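Local coordinates for GCN5-related N-acetyltransferase (Exiguobacterium sibiricum 255-15, PDB 3GY9), which binds coenzyme A and probably transfers an acyl group from it, as a putative acetyltransferase of the GNAT family whose substrate is unknown, at residues 15-20 / 34-39; 42-47 / 79-84. One frame throughout, in Å; residues are numbered along the deposited sequence.

Contact 1 of 2, residues 15-20 / 34-39; sequences YNWLPL and RMLRNR. With SO4 (sulfate ion), chain F; SO4 (sulfate ion), chain C; SO4 (sulfate ion), chain D; SO4 (sulfate ion), chain E.
W17, in the turn that leads into helix 18-26, faces L36 on helix 31-37, with their CA atoms 8.7 Å apart. No hydrogen bond links the two backbones, and side chains fill the gap. The two methyls of L36 share the work. CD2 sits over the five-membered ring of W17, 3.7 Å from its centroid and 12° off the normal, a CH-pi contact. CD1 reaches W17 CB at 3.6 Å. Y15 CB lies against the opposite face of the indole, nearer the rim. M35, a selenomethionine, in the conformer described here brings its CE to the six-membered ring, 4.0 Å from W17 CH2. Bent at chi2 (-94°), it crosses the indole at about a right angle. In this GNAT fold the two helices pack against the central sheet, and W17 also rests on V53 of strand 50-55 and C64 of strand 61-69. W17 NE1 is hydrogen-bonded to the backbone oxygen of F12, which helps orient the indole. With an alanine in its place, L36 would probably lose the ring its methyls lie on, and the F12 carbonyl its indole partner. N16 OD1 accepts from L18 N at 3.0 Å, a capping bond at the turn into the helix.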
ATOM      1  N   TYR A  15      15.875   4.148  -6.706  1.00 20.58           N
ATOM      2  CA  TYR A  15      14.795   4.060  -7.706  1.00 19.82           C
ATOM      3  C   TYR A  15      14.562   5.407  -8.311  1.00 20.83           C
ATOM      4  O   TYR A  15      14.742   6.438  -7.642  1.00 21.55           O
ATOM      5  CB  TYR A  15      13.477   3.629  -7.064  1.00 19.66           C
ATOM      6  CG  TYR A  15      13.544   2.325  -6.330  1.00 19.38           C
ATOM      7  CD1 TYR A  15      13.362   1.111  -6.992  1.00 19.74           C
ATOM      8  CD2 TYR A  15      13.831   2.297  -4.965  1.00 21.45           C
ATOM      9  CE1 TYR A  15      13.434  -0.103  -6.297  1.00 20.56           C
ATOM     10  CE2 TYR A  15      13.907   1.102  -4.274  1.00 21.38           C
ATOM     11  CZ  TYR A  15      13.709  -0.080  -4.938  1.00 22.02           C
ATOM     12  OH  TYR A  15      13.801  -1.241  -4.222  1.00 21.31           O
ATOM     13  N   ASN A  16      14.119   5.432  -9.567  1.00 18.81           N
ATOM     14  CA  ASN A  16      13.647   6.689 -10.145  1.00 18.44           C
ATOM     15  C   ASN A  16      12.184   6.877  -9.813  1.00 20.42           C
ATOM     16  O   ASN A  16      11.319   6.244 -10.422  1.00 19.40           O
ATOM     17  CB  ASN A  16      13.842   6.708 -11.653  1.00 17.96           C
ATOM     18  CG  ASN A  16      13.448   8.047 -12.282  1.00 17.85           C
ATOM     19  OD1 ASN A  16      13.089   8.987 -11.552  1.00 18.82           O
ATOM     20  ND2 ASN A  16      13.528   8.153 -13.620  1.00 18.96           N
ATOM     21  N   TRP A  17      11.916   7.759  -8.860  1.00 20.04           N
ATOM     22  CA  TRP A  17      10.552   8.031  -8.407  1.00 19.78           C
ATOM     23  C   TRP A  17       9.853   9.133  -9.182  1.00 19.89           C
ATOM     24  O   TRP A  17       8.670   9.396  -8.948  1.00 21.15           O
ATOM     25  CB  TRP A  17      10.559   8.474  -6.938  1.00 20.71           C
ATOM     26  CG  TRP A  17      11.032   7.434  -5.998  1.00 20.92           C
ATOM     27  CD1 TRP A  17      12.266   7.348  -5.436  1.00 22.51           C
ATOM     28  CD2 TRP A  17      10.279   6.321  -5.505  1.00 22.39           C
ATOM     29  NE1 TRP A  17      12.327   6.246  -4.613  1.00 23.05           N
ATOM     30  CE2 TRP A  17      11.123   5.593  -4.646  1.00 23.62           C
ATOM     31  CE3 TRP A  17       8.977   5.865  -5.709  1.00 23.87           C
ATOM     32  CZ2 TRP A  17      10.696   4.445  -3.979  1.00 25.34           C
ATOM     33  CZ3 TRP A  17       8.557   4.713  -5.042  1.00 26.64           C
ATOM     34  CH2 TRP A  17       9.417   4.022  -4.198  1.00 26.62           C
ATOM     35  N   LEU A  18      10.572   9.829 -10.056  1.00 19.52           N
ATOM     36  CA  LEU A  18       9.992  11.004 -10.719  1.00 18.17           C
ATOM     37  C   LEU A  18       8.707  10.703 -11.496  1.00 18.48           C
ATOM     38  O   LEU A  18       7.760  11.486 -11.421  1.00 20.26           O
ATOM     39  CB  LEU A  18      11.001  11.736 -11.582  1.00 21.06           C
ATOM     40  CG  LEU A  18      11.977  12.555 -10.767  1.00 20.27           C
ATOM     41  CD1 LEU A  18      12.949  13.229 -11.710  1.00 20.31           C
ATOM     42  CD2 LEU A  18      11.260  13.599  -9.882  1.00 20.90           C
ATOM     43  N   PRO A  19       8.684   9.617 -12.288  1.00 18.66           N
ATOM     44  CA  PRO A  19       7.411   9.344 -12.981  1.00 19.10           C
ATOM     45  C   PRO A  19       6.209   9.171 -12.057  1.00 20.11           C
ATOM     46  O   PRO A  19       5.146   9.749 -12.302  1.00 20.52           O
ATOM     47  CB  PRO A  19       7.705   8.066 -13.758  1.00 19.35           C
ATOM     48  CG  PRO A  19       9.189   8.070 -13.948  1.00 19.35           C
ATOM     49  CD  PRO A  19       9.765   8.709 -12.728  1.00 19.33           C
ATOM     50  N   LEU A  20       6.396   8.426 -10.977  1.00 20.58           N
ATOM     51  CA  LEU A  20       5.334   8.200  -9.989  1.00 20.15           C
ATOM     52  C   LEU A  20       4.915   9.515  -9.313  1.00 20.05           C
ATOM     53  O   LEU A  20       3.723   9.783  -9.109  1.00 21.28           O
ATOM     54  CB  LEU A  20       5.797   7.169  -8.946  1.00 24.40           C
ATOM     55  CG  LEU A  20       4.756   6.187  -8.425  1.00 26.84           C
ATOM     56  CD1 LEU A  20       4.193   5.327  -9.515  1.00 25.33           C
ATOM     57  CD2 LEU A  20       5.391   5.339  -7.341  1.00 25.14           C
ATOM     58  N   ARG A  34       4.135  12.666  -0.213  1.00 21.07           N
ATOM     59  CA  ARG A  34       4.199  12.625   1.240  1.00 22.02           C
ATOM     60  C   ARG A  34       5.119  11.503   1.700  1.00 21.45           C
ATOM     61  O   ARG A  34       5.977  11.696   2.577  1.00 21.38           O
ATOM     62  CB  ARG A  34       2.799  12.428   1.831  1.00 22.07           C
ATOM     63  CG  ARG A  34       1.925  13.654   1.796  1.00 29.30           C
ATOM     64  CD  ARG A  34       0.742  13.541   2.782  1.00 30.57           C
ATOM     65  NE  ARG A  34      -0.480  12.974   2.207  1.00 40.57           N
ATOM     66  CZ  ARG A  34      -0.797  11.675   2.123  1.00 42.26           C
ATOM     67  NH1 ARG A  34       0.019  10.711   2.557  1.00 44.77           N
ATOM     68  NH2 ARG A  34      -1.958  11.328   1.581  1.00 39.47           N
HETATM   69  N   MSE A  35       4.957  10.331   1.102  1.00 20.42           N
HETATM   70  CA  MSE A  35       5.754   9.161   1.456  0.50 21.96           C
HETATM   71  C   MSE A  35       7.240   9.480   1.298  1.00 22.71           C
HETATM   72  O   MSE A  35       8.058   9.205   2.180  1.00 23.03           O
HETATM   73  CB  MSE A  35       5.373   7.976   0.556  0.50 21.92           C
HETATM   74  CG  MSE A  35       5.906   6.632   1.017  0.50 24.51           C
HETATM   75 SE   MSE A  35       7.590   6.168   0.199  0.40 24.69          SE
HETATM   76  CE  MSE A  35       6.901   5.581  -1.486  0.50 22.73           C
ATOM     77  N   LEU A  36       7.589  10.043   0.157  1.00 21.98           N
ATOM     78  CA  LEU A  36       9.013  10.231  -0.139  1.00 21.96           C
ATOM     79  C   LEU A  36       9.604  11.403   0.592  1.00 26.24           C
ATOM     80  O   LEU A  36      10.758  11.320   1.123  1.00 21.80           O
ATOM     81  CB  LEU A  36       9.216  10.385  -1.634  1.00 20.98           C
ATOM     82  CG  LEU A  36       8.878   9.110  -2.412  1.00 21.37           C
ATOM     83  CD1 LEU A  36       8.797   9.417  -3.901  1.00 28.89           C
ATOM     84  CD2 LEU A  36       9.879   7.990  -2.192  1.00 24.64           C
ATOM     85  N   ARG A  37       8.836  12.488   0.722  1.00 20.26           N
ATOM     86  CA  ARG A  37       9.324  13.639   1.491  1.00 20.66           C
ATOM     87  C   ARG A  37       9.533  13.304   2.960  1.00 21.71           C
ATOM     88  O   ARG A  37      10.487  13.779   3.536  1.00 22.35           O
ATOM     89  CB  ARG A  37       8.411  14.847   1.342  1.00 22.57           C
ATOM     90  CG  ARG A  37       8.450  15.454  -0.052  1.00 26.67           C
ATOM     91  CD  ARG A  37       7.504  16.652  -0.155  1.00 25.60           C
ATOM     92  NE  ARG A  37       7.683  17.324  -1.440  1.00 30.05           N
ATOM     93  CZ  ARG A  37       6.969  18.366  -1.859  1.00 33.42           C
ATOM     94  NH1 ARG A  37       6.006  18.865  -1.109  1.00 34.91           N
ATOM     95  NH2 ARG A  37       7.220  18.890  -3.052  1.00 39.69           N
ATOM     96  N   ASN A  38       8.681  12.458   3.533  1.00 19.83           N
ATOM     97  CA  ASN A  38       8.720  12.159   4.969  0.50 19.17           C
ATOM     98  C   ASN A  38       9.533  10.896   5.304  1.00 18.72           C
ATOM     99  O   ASN A  38       9.496  10.426   6.439  1.00 19.10           O
ATOM    100  CB  ASN A  38       7.288  12.042   5.509  0.50 20.36           C
ATOM    101  CG  ASN A  38       6.531  13.361   5.428  0.50 21.55           C
ATOM    102  OD1 ASN A  38       7.136  14.427   5.535  0.50 25.51           O
ATOM    103  ND2 ASN A  38       5.217  13.297   5.236  0.50 28.03           N
ATOM    104  N   ARG A  39      10.292  10.376   4.333  1.00 19.78           N
ATOM    105  CA  ARG A  39      10.977   9.101   4.524  1.00 19.82           C
ATOM    106  C   ARG A  39      12.067   9.054   5.594  1.00 21.26           C
ATOM    107  O   ARG A  39      12.455   7.952   6.009  1.00 21.60           O
ATOM    108  CB  ARG A  39      11.501   8.550   3.194  1.00 21.21           C
ATOM    109  CG  ARG A  39      12.706   9.268   2.673  1.00 19.92           C
ATOM    110  CD  ARG A  39      12.963   8.807   1.241  1.00 22.00           C
ATOM    111  NE  ARG A  39      14.241   9.270   0.723  1.00 22.84           N
ATOM    112  CZ  ARG A  39      14.461  10.501   0.260  1.00 21.75           C
ATOM    113  NH1 ARG A  39      13.506  11.415   0.251  1.00 20.97           N
ATOM    114  NH2 ARG A  39      15.660  10.815  -0.213  1.00 21.86           N
TER
HETATM  115  S   SO4 F 205       2.480  11.550   5.919  0.50 23.18           S
HETATM  116  O1  SO4 F 205       1.382  11.326   4.978  0.50 21.89           O
HETATM  117  O2  SO4 F 205       3.710  11.076   5.288  0.50 18.25           O
HETATM  118  O3  SO4 F 205       2.165  10.876   7.188  0.50 16.01           O
HETATM  119  O4  SO4 F 205       2.626  12.977   6.168  0.50 26.93           O
HETATM  120  S   SO4 C 202      13.668   4.676 -15.196  0.50 11.63           S
HETATM  121  O1  SO4 C 202      13.638   4.382 -16.623  0.50 11.80           O
HETATM  122  O2  SO4 C 202      14.047   3.476 -14.465  0.50 14.53           O
HETATM  123  O3  SO4 C 202      12.340   5.099 -14.772  0.50 11.80           O
HETATM  124  O4  SO4 C 202      14.633   5.733 -14.916  0.50 13.29           O
HETATM  125  S   SO4 D 203      -3.662  12.278  -1.286  1.00 50.00           S
HETATM  126  O1  SO4 D 203      -4.238  13.459  -1.929  1.00 57.91           O
HETATM  127  O2  SO4 D 203      -3.207  11.314  -2.284  1.00 46.44           O
HETATM  128  O3  SO4 D 203      -4.655  11.658  -0.410  1.00 60.80           O
HETATM  129  O4  SO4 D 203      -2.523  12.720  -0.486  1.00 58.33           O
HETATM  130  S   SO4 E 204      -2.106   7.093   3.435  0.50 12.57           S
HETATM  131  O1  SO4 E 204      -1.854   6.659   2.058  0.50  8.64           O
HETATM  132  O2  SO4 E 204      -1.403   8.337   3.725  0.50 13.14           O
HETATM  133  O3  SO4 E 204      -1.687   6.057   4.366  0.50 10.31           O
HETATM  134  O4  SO4 E 204      -3.547   7.295   3.633  0.50 12.60           O

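Contact 2 of 2, residues 42-47 / 79-84; sequences ESFQED and IRHVYV. With COA (coenzyme A), chain B; SO4 (sulfate ion), chain E; SO4 (sulfate ion), chain F.
The loop 42-47 passes over strand 76-84 at a distance, with the CA atoms of F44 and R80 10.2 Å apart, and long side chains bridge the space. E42 and R80 form a salt bridge, OE1 to NH1 at 2.8 Å. As a hydrogen bond it is weak, because the N-H points well aside, at 129°. The carboxylate stands almost perpendicular to the guanidinium, 88° between planes. F44 puts its CZ at the edge of the H81 ring, 3.5 Å from CD2. The two rings meet rim to rim with planes at 78°. H81 NE2 in turn lies over the centre of the R80 guanidinium. The strand belongs to the central mixed sheet of the GNAT fold, and at its far end V84 N donates to O9P of coenzyme A at 3.0 Å. The edge of the R80 guanidinium meets two sulfates, probably from the crystallisation liquor. NE bonds O3 of sulfate E at 2.8 Å, and NH2 bonds O3 of sulfate F at 3.0 Å. One water joins E42 OE1, H81 NE2 and sulfate F. M68 of strand 61-69 packs against E42, F44 and R80.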
ATOM      1  N   GLU A  42       9.366   8.538   8.680  1.00 19.19           N
ATOM      2  CA  GLU A  42       8.594   7.316   8.469  1.00 19.50           C
ATOM      3  C   GLU A  42       9.287   6.601   7.338  1.00 19.66           C
ATOM      4  O   GLU A  42       8.999   6.827   6.166  1.00 20.28           O
ATOM      5  CB  GLU A  42       7.123   7.636   8.184  1.00 19.41           C
ATOM      6  CG  GLU A  42       6.433   8.227   9.398  1.00 19.54           C
ATOM      7  CD  GLU A  42       4.950   8.518   9.227  1.00 21.69           C
ATOM      8  OE1 GLU A  42       4.479   8.708   8.085  1.00 23.78           O
ATOM      9  OE2 GLU A  42       4.259   8.618  10.256  1.00 26.54           O
ATOM     10  N   SER A  43      10.248   5.773   7.716  1.00 19.78           N
ATOM     11  CA  SER A  43      11.174   5.148   6.789  1.00 19.62           C
ATOM     12  C   SER A  43      10.678   3.807   6.257  1.00 19.70           C
ATOM     13  O   SER A  43      11.248   3.287   5.295  1.00 21.64           O
ATOM     14  CB  SER A  43      12.516   4.908   7.497  1.00 19.60           C
ATOM     15  OG  SER A  43      12.415   3.865   8.458  1.00 21.28           O
ATOM     16  N   PHE A  44       9.670   3.233   6.909  1.00 19.28           N
ATOM     17  CA  PHE A  44       9.190   1.885   6.567  1.00 19.85           C
ATOM     18  C   PHE A  44      10.304   0.822   6.652  1.00 19.30           C
ATOM     19  O   PHE A  44      10.209  -0.216   5.980  1.00 20.77           O
ATOM     20  CB  PHE A  44       8.516   1.907   5.174  1.00 21.06           C
ATOM     21  CG  PHE A  44       7.275   2.753   5.139  1.00 18.82           C
ATOM     22  CD1 PHE A  44       6.038   2.228   5.476  1.00 19.70           C
ATOM     23  CD2 PHE A  44       7.352   4.109   4.837  1.00 20.27           C
ATOM     24  CE1 PHE A  44       4.901   3.023   5.497  1.00 18.92           C
ATOM     25  CE2 PHE A  44       6.212   4.896   4.868  1.00 20.60           C
ATOM     26  CZ  PHE A  44       5.003   4.361   5.189  1.00 20.29           C
ATOM     27  N   GLN A  45      11.323   1.064   7.477  1.00 21.12           N
ATOM     28  CA  GLN A  45      12.445   0.145   7.639  1.00 20.61           C
ATOM     29  C   GLN A  45      12.394  -0.598   8.972  1.00 21.64           C
ATOM     30  O   GLN A  45      13.172  -1.524   9.173  1.00 24.32           O
ATOM     31  CB  GLN A  45      13.782   0.885   7.557  1.00 22.81           C
ATOM     32  CG  GLN A  45      14.035   1.610   6.235  1.00 22.74           C
ATOM     33  CD  GLN A  45      13.865   0.706   5.026  1.00 25.60           C
ATOM     34  OE1 GLN A  45      14.567  -0.305   4.885  1.00 25.72           O
ATOM     35  NE2 GLN A  45      12.938   1.053   4.152  1.00 23.54           N
ATOM     36  N   GLU A  46      11.554  -0.171   9.910  1.00 21.11           N
ATOM     37  CA  GLU A  46      11.592  -0.743  11.244  1.00 21.62           C
ATOM     38  C   GLU A  46      10.702  -1.978  11.307  1.00 20.74           C
ATOM     39  O   GLU A  46       9.961  -2.296  10.363  1.00 22.87           O
ATOM     40  CB  GLU A  46      11.140   0.301  12.266  1.00 23.32           C
ATOM     41  CG  GLU A  46      11.977   1.583  12.262  1.00 25.66           C
ATOM     42  CD  GLU A  46      13.440   1.357  12.604  1.00 35.50           C
ATOM     43  OE1 GLU A  46      13.749   0.388  13.329  1.00 37.29           O
ATOM     44  OE2 GLU A  46      14.290   2.153  12.144  1.00 39.78           O
ATOM     45  N   ASP A  47      10.780  -2.687  12.428  1.00 22.88           N
ATOM     46  CA  ASP A  47       9.858  -3.779  12.652  1.00 23.06           C
ATOM     47  C   ASP A  47       8.433  -3.264  12.530  1.00 21.37           C
ATOM     48  O   ASP A  47       8.118  -2.171  13.003  1.00 23.09           O
ATOM     49  CB  ASP A  47      10.040  -4.375  14.044  1.00 22.70           C
ATOM     50  CG  ASP A  47      11.361  -5.102  14.209  1.00 28.99           C
ATOM     51  OD1 ASP A  47      11.988  -5.474  13.195  1.00 28.24           O
ATOM     52  OD2 ASP A  47      11.749  -5.310  15.376  1.00 34.82           O
ATOM     53  N   ILE A  79      -2.466   0.429   6.007  1.00 19.85           N
ATOM     54  CA  ILE A  79      -1.941   0.300   4.663  1.00 20.35           C
ATOM     55  C   ILE A  79      -1.830   1.697   4.061  1.00 20.77           C
ATOM     56  O   ILE A  79      -2.792   2.444   4.085  1.00 22.65           O
ATOM     57  CB  ILE A  79      -2.835  -0.624   3.825  1.00 21.35           C
ATOM     58  CG1 ILE A  79      -2.764  -2.048   4.418  1.00 20.62           C
ATOM     59  CG2 ILE A  79      -2.428  -0.593   2.352  1.00 23.20           C
ATOM     60  CD1 ILE A  79      -3.770  -3.023   3.827  1.00 23.04           C
ATOM     61  N   ARG A  80      -0.625   2.054   3.598  1.00 20.40           N
ATOM     62  CA  ARG A  80      -0.329   3.427   3.226  1.00 20.27           C
ATOM     63  C   ARG A  80       0.283   3.558   1.869  1.00 20.36           C
ATOM     64  O   ARG A  80       1.049   2.714   1.425  1.00 20.42           O
ATOM     65  CB  ARG A  80       0.661   4.025   4.217  1.00 21.26           C
ATOM     66  CG  ARG A  80       0.177   3.935   5.662  1.00 23.14           C
ATOM     67  CD  ARG A  80       0.827   4.991   6.544  1.00 21.93           C
ATOM     68  NE  ARG A  80       0.413   6.338   6.183  1.00 21.24           N
ATOM     69  CZ  ARG A  80       0.991   7.454   6.614  1.00 22.78           C
ATOM     70  NH1 ARG A  80       2.036   7.421   7.421  1.00 22.29           N
ATOM     71  NH2 ARG A  80       0.545   8.616   6.182  1.00 24.61           N
ATOM     72  N   HIS A  81      -0.024   4.686   1.244  1.00 21.18           N
ATOM     73  CA  HIS A  81       0.685   5.153   0.055  1.00 20.68           C
ATOM     74  C   HIS A  81       0.562   4.236  -1.140  1.00 22.46           C
ATOM     75  O   HIS A  81       1.494   4.100  -1.922  1.00 24.05           O
ATOM     76  CB  HIS A  81       2.168   5.423   0.356  1.00 21.21           C
ATOM     77  CG  HIS A  81       2.406   6.265   1.573  1.00 21.26           C
ATOM     78  ND1 HIS A  81       1.861   7.519   1.738  1.00 23.78           N
ATOM     79  CD2 HIS A  81       3.144   6.027   2.685  1.00 20.98           C
ATOM     80  CE1 HIS A  81       2.273   8.024   2.890  1.00 23.39           C
ATOM     81  NE2 HIS A  81       3.032   7.123   3.494  1.00 22.34           N
ATOM     82  N   VAL A  82      -0.589   3.608  -1.319  1.00 20.80           N
ATOM     83  CA  VAL A  82      -0.794   2.705  -2.442  1.00 20.41           C
ATOM     84  C   VAL A  82      -1.157   3.506  -3.677  1.00 21.30           C
ATOM     85  O   VAL A  82      -2.127   4.249  -3.679  1.00 22.00           O
ATOM     86  CB  VAL A  82      -1.944   1.719  -2.144  1.00 20.95           C
ATOM     87  CG1 VAL A  82      -2.315   0.943  -3.402  1.00 22.94           C
ATOM     88  CG2 VAL A  82      -1.547   0.791  -1.008  1.00 21.50           C
ATOM     89  N   TYR A  83      -0.358   3.353  -4.722  1.00 20.98           N
ATOM     90  CA  TYR A  83      -0.567   4.099  -5.973  1.00 20.45           C
ATOM     91  C   TYR A  83       0.005   3.301  -7.136  1.00 21.25           C
ATOM     92  O   TYR A  83       1.137   2.821  -7.056  1.00 21.44           O
ATOM     93  CB  TYR A  83       0.135   5.464  -5.912  1.00 20.81           C
ATOM     94  CG  TYR A  83      -0.112   6.289  -7.142  1.00 20.29           C
ATOM     95  CD1 TYR A  83      -1.292   7.005  -7.301  1.00 22.51           C
ATOM     96  CD2 TYR A  83       0.829   6.342  -8.153  1.00 20.70           C
ATOM     97  CE1 TYR A  83      -1.527   7.757  -8.445  1.00 20.14           C
ATOM     98  CE2 TYR A  83       0.589   7.092  -9.310  1.00 20.44           C
ATOM     99  CZ  TYR A  83      -0.582   7.784  -9.448  1.00 21.85           C
ATOM    100  OH  TYR A  83      -0.834   8.535 -10.582  1.00 22.53           O
ATOM    101  N   VAL A  84      -0.780   3.156  -8.203  1.00 20.63           N
ATOM    102  CA  VAL A  84      -0.327   2.496  -9.433  1.00 20.42           C
ATOM    103  C   VAL A  84      -0.352   3.543 -10.537  1.00 19.08           C
ATOM    104  O   VAL A  84      -1.324   4.289 -10.660  1.00 19.03           O
ATOM    105  CB  VAL A  84      -1.273   1.341  -9.831  1.00 19.68           C
ATOM    106  CG1 VAL A  84      -0.824   0.672 -11.136  1.00 21.20           C
ATOM    107  CG2 VAL A  84      -1.324   0.323  -8.710  1.00 21.51           C
TER
HETATM  108  N1A COA B 201      -8.815   2.670 -11.414  1.00 30.08           N
HETATM  109  C2A COA B 201      -9.373   2.327 -10.197  1.00 28.24           C
HETATM  110  N3A COA B 201      -9.664   1.010  -9.899  1.00 27.76           N
HETATM  111  C4A COA B 201      -9.392   0.047 -10.816  1.00 27.54           C
HETATM  112  C5A COA B 201      -8.832   0.368 -12.049  1.00 26.91           C
HETATM  113  C6A COA B 201      -8.541   1.696 -12.347  1.00 24.49           C
HETATM  114  N6A COA B 201      -8.108   2.048 -13.550  1.00 24.99           N
HETATM  115  N7A COA B 201      -8.685  -0.789 -12.741  1.00 30.56           N
HETATM  116  C8A COA B 201      -9.132  -1.816 -11.985  1.00 31.32           C
HETATM  117  N9A COA B 201      -9.581  -1.301 -10.794  1.00 30.39           N
HETATM  118  C1B COA B 201     -10.190  -2.032  -9.679  1.00 30.56           C
HETATM  119  C2B COA B 201     -11.253  -3.012 -10.154  1.00 31.81           C
HETATM  120  O2B COA B 201     -12.297  -3.075  -9.202  1.00 40.62           O
HETATM  121  C3B COA B 201     -10.516  -4.324 -10.215  1.00 35.31           C
HETATM  122  O3B COA B 201     -11.338  -5.450 -10.033  1.00 43.21           O
HETATM  123  P3B COA B 201     -11.591  -6.402 -11.304  1.00 52.45           P
HETATM  124  O7A COA B 201     -12.473  -7.561 -10.902  1.00 56.29           O
HETATM  125  O8A COA B 201     -12.242  -5.560 -12.371  1.00 54.90           O
HETATM  126  O9A COA B 201     -10.278  -6.934 -11.829  1.00 53.49           O
HETATM  127  C4B COA B 201      -9.549  -4.174  -9.062  1.00 23.01           C
HETATM  128  O4B COA B 201      -9.192  -2.805  -9.040  1.00 29.23           O
HETATM  129  C5B COA B 201      -8.317  -5.075  -9.184  1.00 23.63           C
HETATM  130  O5B COA B 201      -7.648  -4.803 -10.388  1.00 15.01           O
HETATM  131  P1A COA B 201      -6.049  -4.539 -10.471  1.00 14.14           P
HETATM  132  O1A COA B 201      -5.285  -5.493  -9.607  1.00 13.98           O
HETATM  133  O2A COA B 201      -5.736  -4.587 -11.931  1.00 15.21           O
HETATM  134  O3A COA B 201      -6.005  -3.035  -9.936  1.00 15.80           O
HETATM  135  P2A COA B 201      -4.912  -1.907 -10.243  1.00 13.17           P
HETATM  136  O4A COA B 201      -3.541  -2.481 -10.554  1.00 12.77           O
HETATM  137  O5A COA B 201      -5.477  -0.936 -11.214  1.00 13.70           O
HETATM  138  O6A COA B 201      -4.833  -1.234  -8.790  1.00 11.77           O
HETATM  139  CBP COA B 201      -5.655   0.778  -7.704  1.00 14.44           C
HETATM  140  CCP COA B 201      -5.980  -0.639  -8.185  1.00 14.20           C
HETATM  141  CDP COA B 201      -4.608   0.698  -6.598  1.00 13.09           C
HETATM  142  CEP COA B 201      -6.955   1.384  -7.136  1.00 15.95           C
HETATM  143  CAP COA B 201      -5.109   1.614  -8.879  1.00 18.79           C
HETATM  144  OAP COA B 201      -6.014   1.550  -9.959  1.00 18.26           O
HETATM  145  C9P COA B 201      -4.917   3.050  -8.478  0.50 16.34           C
HETATM  146  O9P COA B 201      -3.751   3.478  -7.828  1.00 15.82           O
HETATM  147  N8P COA B 201      -5.934   3.853  -8.775  0.50 18.29           N
HETATM  148  C7P COA B 201      -5.911   5.278  -8.467  0.50 24.80           C
HETATM  149  C6P COA B 201      -7.300   5.784  -8.074  0.50 26.48           C
HETATM  150  C5P COA B 201      -8.238   5.731  -9.259  0.50 30.96           C
HETATM  151  O5P COA B 201      -7.955   5.042 -10.254  0.50 35.60           O
HETATM  152  N4P COA B 201      -9.352   6.456  -9.169  0.50 32.97           N
HETATM  153  C3P COA B 201     -10.460   6.276 -10.082  0.50 30.07           C
HETATM  154  C2P COA B 201     -10.141   6.772 -11.492  0.50 34.62           C
HETATM  155  S1P COA B 201      -9.594   8.495 -11.586  0.50 33.78           S
HETATM  156  S   SO4 E 204      -2.106   7.093   3.435  0.50 12.57           S
HETATM  157  O1  SO4 E 204      -1.854   6.659   2.058  0.50  8.64           O
HETATM  158  O2  SO4 E 204      -1.403   8.337   3.725  0.50 13.14           O
HETATM  159  O3  SO4 E 204      -1.687   6.057   4.366  0.50 10.31           O
HETATM  160  O4  SO4 E 204      -3.547   7.295   3.633  0.50 12.60           O
HETATM  161  S   SO4 F 205       2.480  11.550   5.919  0.50 23.18           S
HETATM  162  O1  SO4 F 205       1.382  11.326   4.978  0.50 21.89           O
HETATM  163  O2  SO4 F 205       3.710  11.076   5.288  0.50 18.25           O
HETATM  164  O3  SO4 F 205       2.165  10.876   7.188  0.50 16.01           O
HETATM  165  O4  SO4 F 205       2.626  12.977   6.168  0.50 26.93           O
HETATM  166  O   HOH W   1       4.685   8.441   5.392  1.00 15.78           O

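Contact 1 and contact 2 have centres 11 Å apart and touch directly. In the conformer described for M35, its CG packs on H81 CD2 at 3.3 Å, and R34 NH1 comes within 3.5 Å of H81 CE1. Both contacts therefore bear on H81, from helix 31-37 and from loop 42-47. Two residues further along the strand, L20 CD1 meets Y83 CD2 at 3.8 Å. R34 and R80 gather round sulfates E and F. These sulfates, probably from the crystallisation liquor, lie away from the coenzyme A pocket. Segment 79-84 reaches that pocket through V82, Y83 and V84. Contact 1 does not line it: the W17 side chain is about 11 Å from that of V84 at their nearest atoms.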